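Local coordinates for protein 4-alpha-glucanotransferase (Streptococcus agalactiae, PDB 6M6T) that is an amylomaltase, a TIM-barrel enzyme of the 4-alpha-glucanotransferase family, that binds glycans in two pockets, at residues D275-Q284 against E326-L335. Sequence-based numbering, arbitrary orientation.
Sequences DFDWWIYRIQ and ELFATIKEKL
Phe-276, the N-cap of its helix, lays its ring over the backbone of Leu-327: CA of Leu-327 stands 3.8 Å from the centroid of the Phe-276 ring, 8° off the normal, a CH-pi contact. The CD1 branch of Leu-327 fills the hollow between Phe-276 and Trp-279, 3.6 Å from CB of Trp-279. One turn on, the bump comes from the other helix. In Ile-280, CG1 lies opposite the carbonyl carbon (chi1 -59°) and a second bend seats CD1 against the backbone at Thr-330 and Ile-331, 3.4 Å from CG1 of Ile-331; the two isoleucine side chains run alongside, pointing opposite ways. Leu-335 answers with CD1, lodged between Ile-280 and Ile-283 and 3.8 Å from CG2 of Ile-283, while CD1 of Ile-331 meets CG1 of Ile-283 crosswise. The extended chain of Lys-334 brings NZ to 2.9 Å from OD2 of Asp-275, a salt bridge whose hydrogen bond is weak. OG1 of Thr-330 donates a hydrogen bond to O of Glu-326 from one face of the carbonyl plane, N of Thr-330 from the other, satisfying the hydroxyl within its own helix. The helix axes pass 10.2 Å apart at -58°. Helices 277-289 and 324-335 lead into adjacent barrel strands 292-295 and 340-342, as neighbours in the barrel wall. Cohesion therefore comes mainly from interlocking apolar branches, with the one charge pair at the solvent-facing edge.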
loop_
_atom_site.group_PDB
_atom_site.type_symbol
_atom_site.label_atom_id
_atom_site.label_comp_id
_atom_site.label_asym_id
_atom_site.label_seq_id
_atom_site.Cartn_x
_atom_site.Cartn_y
_atom_site.Cartn_z
ATOM N N ASP A 275 -8.269 -23.895 -7.927
ATOM C CA ASP A 275 -9.199 -23.514 -6.873
ATOM C C ASP A 275 -8.790 -22.210 -6.192
ATOM O O ASP A 275 -9.124 -21.981 -5.033
ATOM C CB ASP A 275 -9.348 -24.645 -5.853
ATOM C CG ASP A 275 -10.646 -24.570 -5.104
ATOM O OD1 ASP A 275 -11.425 -23.636 -5.397
ATOM O OD2 ASP A 275 -10.888 -25.431 -4.226
ATOM N N PHE A 276 -8.049 -21.359 -6.903
ATOM C CA PHE A 276 -7.582 -20.068 -6.395
ATOM C C PHE A 276 -6.740 -20.192 -5.111
ATOM O O PHE A 276 -6.646 -19.246 -4.326
ATOM C CB PHE A 276 -8.763 -19.125 -6.190
ATOM C CG PHE A 276 -9.580 -18.905 -7.423
ATOM C CD1 PHE A 276 -9.219 -17.934 -8.339
ATOM C CD2 PHE A 276 -10.722 -19.645 -7.652
ATOM C CE1 PHE A 276 -9.973 -17.707 -9.464
ATOM C CE2 PHE A 276 -11.480 -19.422 -8.778
ATOM C CZ PHE A 276 -11.098 -18.453 -9.688
ATOM N N ASP A 277 -6.089 -21.343 -4.920
ATOM C CA ASP A 277 -5.207 -21.609 -3.786
ATOM C C ASP A 277 -4.406 -20.372 -3.375
ATOM O O ASP A 277 -4.485 -19.896 -2.231
ATOM C CB ASP A 277 -4.278 -22.771 -4.187
ATOM C CG ASP A 277 -3.435 -23.340 -3.019
ATOM O OD1 ASP A 277 -2.679 -22.588 -2.334
ATOM O OD2 ASP A 277 -3.510 -24.582 -2.823
ATOM N N TRP A 278 -3.672 -19.807 -4.329
ATOM C CA TRP A 278 -2.761 -18.715 -4.007
ATOM C C TRP A 278 -3.515 -17.486 -3.515
ATOM O O TRP A 278 -3.058 -16.797 -2.598
ATOM C CB TRP A 278 -1.916 -18.375 -5.229
ATOM C CG TRP A 278 -0.883 -17.314 -5.001
ATOM C CD1 TRP A 278 0.202 -17.375 -4.152
ATOM C CD2 TRP A 278 -0.822 -16.032 -5.640
ATOM N NE1 TRP A 278 0.923 -16.205 -4.234
ATOM C CE2 TRP A 278 0.317 -15.367 -5.138
ATOM C CE3 TRP A 278 -1.622 -15.380 -6.588
ATOM C CZ2 TRP A 278 0.672 -14.083 -5.554
ATOM C CZ3 TRP A 278 -1.263 -14.108 -7.001
ATOM C CH2 TRP A 278 -0.128 -13.477 -6.488
ATOM N N TRP A 279 -4.671 -17.198 -4.112
ATOM C CA TRP A 279 -5.446 -16.031 -3.708
ATOM C C TRP A 279 -6.046 -16.213 -2.321
ATOM O O TRP A 279 -6.140 -15.251 -1.547
ATOM C CB TRP A 279 -6.548 -15.776 -4.726
ATOM C CG TRP A 279 -6.102 -14.996 -5.907
ATOM C CD1 TRP A 279 -6.023 -15.436 -7.194
ATOM C CD2 TRP A 279 -5.684 -13.624 -5.920
ATOM N NE1 TRP A 279 -5.583 -14.418 -8.010
ATOM C CE2 TRP A 279 -5.366 -13.299 -7.250
ATOM C CE3 TRP A 279 -5.547 -12.646 -4.939
ATOM C CZ2 TRP A 279 -4.916 -12.038 -7.620
ATOM C CZ3 TRP A 279 -5.107 -11.397 -5.312
ATOM C CH2 TRP A 279 -4.796 -11.104 -6.637
ATOM N N ILE A 280 -6.487 -17.430 -1.998
ATOM C CA ILE A 280 -6.969 -17.689 -0.647
ATOM C C ILE A 280 -5.858 -17.428 0.350
ATOM O O ILE A 280 -6.085 -16.858 1.418
ATOM C CB ILE A 280 -7.511 -19.124 -0.525
ATOM C CG1 ILE A 280 -8.657 -19.344 -1.516
ATOM C CG2 ILE A 280 -7.930 -19.421 0.913
ATOM C CD1 ILE A 280 -9.892 -18.591 -1.172
ATOM N N TYR A 281 -4.631 -17.788 -0.011
ATOM C CA TYR A 281 -3.493 -17.555 0.876
ATOM C C TYR A 281 -3.176 -16.064 1.007
ATOM O O TYR A 281 -2.905 -15.567 2.114
ATOM C CB TYR A 281 -2.307 -18.366 0.349
ATOM C CG TYR A 281 -0.932 -17.855 0.657
ATOM C CD1 TYR A 281 -0.318 -18.133 1.869
ATOM C CD2 TYR A 281 -0.224 -17.134 -0.291
ATOM C CE1 TYR A 281 0.960 -17.676 2.141
ATOM C CE2 TYR A 281 1.047 -16.680 -0.034
ATOM C CZ TYR A 281 1.641 -16.951 1.181
ATOM O OH TYR A 281 2.919 -16.486 1.424
ATOM N N ARG A 282 -3.233 -15.328 -0.101
ATOM C CA ARG A 282 -3.021 -13.884 -0.041
ATOM C C ARG A 282 -4.030 -13.221 0.894
ATOM O O ARG A 282 -3.650 -12.494 1.825
ATOM C CB ARG A 282 -3.113 -13.280 -1.443
ATOM C CG ARG A 282 -1.879 -13.472 -2.317
ATOM C CD ARG A 282 -1.778 -12.384 -3.382
ATOM N NE ARG A 282 -1.429 -11.089 -2.805
ATOM C CZ ARG A 282 -1.243 -9.985 -3.519
ATOM N NH1 ARG A 282 -1.378 -10.023 -4.839
ATOM N NH2 ARG A 282 -0.927 -8.848 -2.917
ATOM N N ILE A 283 -5.325 -13.488 0.663
ATOM C CA ILE A 283 -6.407 -12.895 1.452
ATOM C C ILE A 283 -6.303 -13.310 2.912
ATOM O O ILE A 283 -6.567 -12.509 3.817
ATOM C CB ILE A 283 -7.776 -13.294 0.862
ATOM C CG1 ILE A 283 -7.977 -12.709 -0.541
ATOM C CG2 ILE A 283 -8.883 -12.837 1.751
ATOM C CD1 ILE A 283 -8.296 -11.234 -0.552
ATOM N N GLN A 284 -5.931 -14.568 3.166
ATOM C CA GLN A 284 -5.828 -15.050 4.540
ATOM C C GLN A 284 -4.723 -14.313 5.290
ATOM O O GLN A 284 -4.922 -13.822 6.416
ATOM C CB GLN A 284 -5.584 -16.564 4.537
ATOM C CG GLN A 284 -5.858 -17.262 5.864
ATOM C CD GLN A 284 -5.934 -18.780 5.753
ATOM O OE1 GLN A 284 -4.911 -19.475 5.722
ATOM N NE2 GLN A 284 -7.153 -19.303 5.713
ATOM N N GLU A 326 -16.286 -16.430 -9.346
ATOM C CA GLU A 326 -15.835 -17.708 -8.791
ATOM C C GLU A 326 -14.823 -17.494 -7.665
ATOM O O GLU A 326 -14.915 -18.126 -6.606
ATOM C CB GLU A 326 -15.237 -18.592 -9.895
ATOM C CG GLU A 326 -16.187 -18.924 -11.041
ATOM C CD GLU A 326 -16.398 -17.735 -11.981
ATOM O OE1 GLU A 326 -17.482 -17.625 -12.615
ATOM O OE2 GLU A 326 -15.469 -16.896 -12.059
ATOM N N LEU A 327 -13.850 -16.605 -7.886
ATOM C CA LEU A 327 -12.827 -16.345 -6.875
ATOM C C LEU A 327 -13.462 -15.905 -5.571
ATOM O O LEU A 327 -13.121 -16.411 -4.493
ATOM C CB LEU A 327 -11.854 -15.272 -7.365
ATOM C CG LEU A 327 -11.109 -14.540 -6.248
ATOM C CD1 LEU A 327 -10.005 -15.424 -5.688
ATOM C CD2 LEU A 327 -10.530 -13.212 -6.718
ATOM N N PHE A 328 -14.398 -14.964 -5.649
ATOM C CA PHE A 328 -14.920 -14.432 -4.403
ATOM C C PHE A 328 -15.916 -15.387 -3.755
ATOM O O PHE A 328 -16.003 -15.435 -2.524
ATOM C CB PHE A 328 -15.495 -13.037 -4.642
ATOM C CG PHE A 328 -14.429 -11.983 -4.831
ATOM C CD1 PHE A 328 -13.690 -11.521 -3.747
ATOM C CD2 PHE A 328 -14.131 -11.485 -6.100
ATOM C CE1 PHE A 328 -12.698 -10.565 -3.914
ATOM C CE2 PHE A 328 -13.135 -10.527 -6.274
ATOM C CZ PHE A 328 -12.420 -10.065 -5.172
ATOM N N ALA A 329 -16.636 -16.195 -4.533
ATOM C CA ALA A 329 -17.410 -17.256 -3.898
ATOM C C ALA A 329 -16.494 -18.225 -3.162
ATOM O O ALA A 329 -16.807 -18.676 -2.051
ATOM C CB ALA A 329 -18.255 -17.998 -4.930
ATOM N N THR A 330 -15.353 -18.556 -3.764
ATOM C CA THR A 330 -14.436 -19.482 -3.118
ATOM C C THR A 330 -13.897 -18.889 -1.834
ATOM O O THR A 330 -13.783 -19.593 -0.822
ATOM C CB THR A 330 -13.295 -19.847 -4.062
ATOM O OG1 THR A 330 -13.833 -20.200 -5.339
ATOM C CG2 THR A 330 -12.517 -21.030 -3.516
ATOM N N ILE A 331 -13.575 -17.589 -1.851
ATOM C CA ILE A 331 -13.078 -16.938 -0.636
ATOM C C ILE A 331 -14.153 -16.956 0.450
ATOM O O ILE A 331 -13.891 -17.354 1.589
ATOM C CB ILE A 331 -12.572 -15.510 -0.932
ATOM C CG1 ILE A 331 -11.322 -15.552 -1.813
ATOM C CG2 ILE A 331 -12.202 -14.793 0.355
ATOM C CD1 ILE A 331 -10.944 -14.216 -2.410
ATOM N N LYS A 332 -15.386 -16.562 0.108
ATOM C CA LYS A 332 -16.476 -16.622 1.082
ATOM C C LYS A 332 -16.613 -18.018 1.682
ATOM O O LYS A 332 -16.597 -18.183 2.904
ATOM C CB LYS A 332 -17.803 -16.191 0.448
ATOM C CG LYS A 332 -18.850 -15.777 1.482
ATOM C CD LYS A 332 -20.262 -15.803 0.936
ATOM C CE LYS A 332 -21.254 -15.139 1.929
ATOM N NZ LYS A 332 -22.432 -15.998 2.340
ATOM N N GLU A 333 -16.745 -19.040 0.833
ATOM C CA GLU A 333 -16.895 -20.402 1.342
ATOM C C GLU A 333 -15.735 -20.799 2.261
ATOM O O GLU A 333 -15.950 -21.286 3.380
ATOM C CB GLU A 333 -17.013 -21.391 0.183
ATOM C CG GLU A 333 -17.139 -22.835 0.665
ATOM C CD GLU A 333 -18.307 -23.034 1.649
ATOM O OE1 GLU A 333 -18.092 -22.973 2.892
ATOM O OE2 GLU A 333 -19.450 -23.247 1.173
ATOM N N LYS A 334 -14.495 -20.604 1.810
ATOM C CA LYS A 334 -13.378 -21.198 2.526
ATOM C C LYS A 334 -12.946 -20.366 3.725
ATOM O O LYS A 334 -12.430 -20.920 4.702
ATOM C CB LYS A 334 -12.207 -21.408 1.566
ATOM C CG LYS A 334 -12.309 -22.680 0.759
ATOM C CD LYS A 334 -11.239 -22.720 -0.289
ATOM C CE LYS A 334 -11.203 -24.074 -0.961
ATOM N NZ LYS A 334 -9.949 -24.202 -1.754
ATOM N N LEU A 335 -13.173 -19.058 3.687
ATOM C CA LEU A 335 -12.666 -18.135 4.689
ATOM C C LEU A 335 -13.752 -17.497 5.549
ATOM O O LEU A 335 -13.413 -16.805 6.518
ATOM C CB LEU A 335 -11.853 -17.033 4.003
ATOM C CG LEU A 335 -10.517 -17.509 3.452
ATOM C CD1 LEU A 335 -9.691 -16.356 2.889
ATOM C CD2 LEU A 335 -9.798 -18.197 4.570
#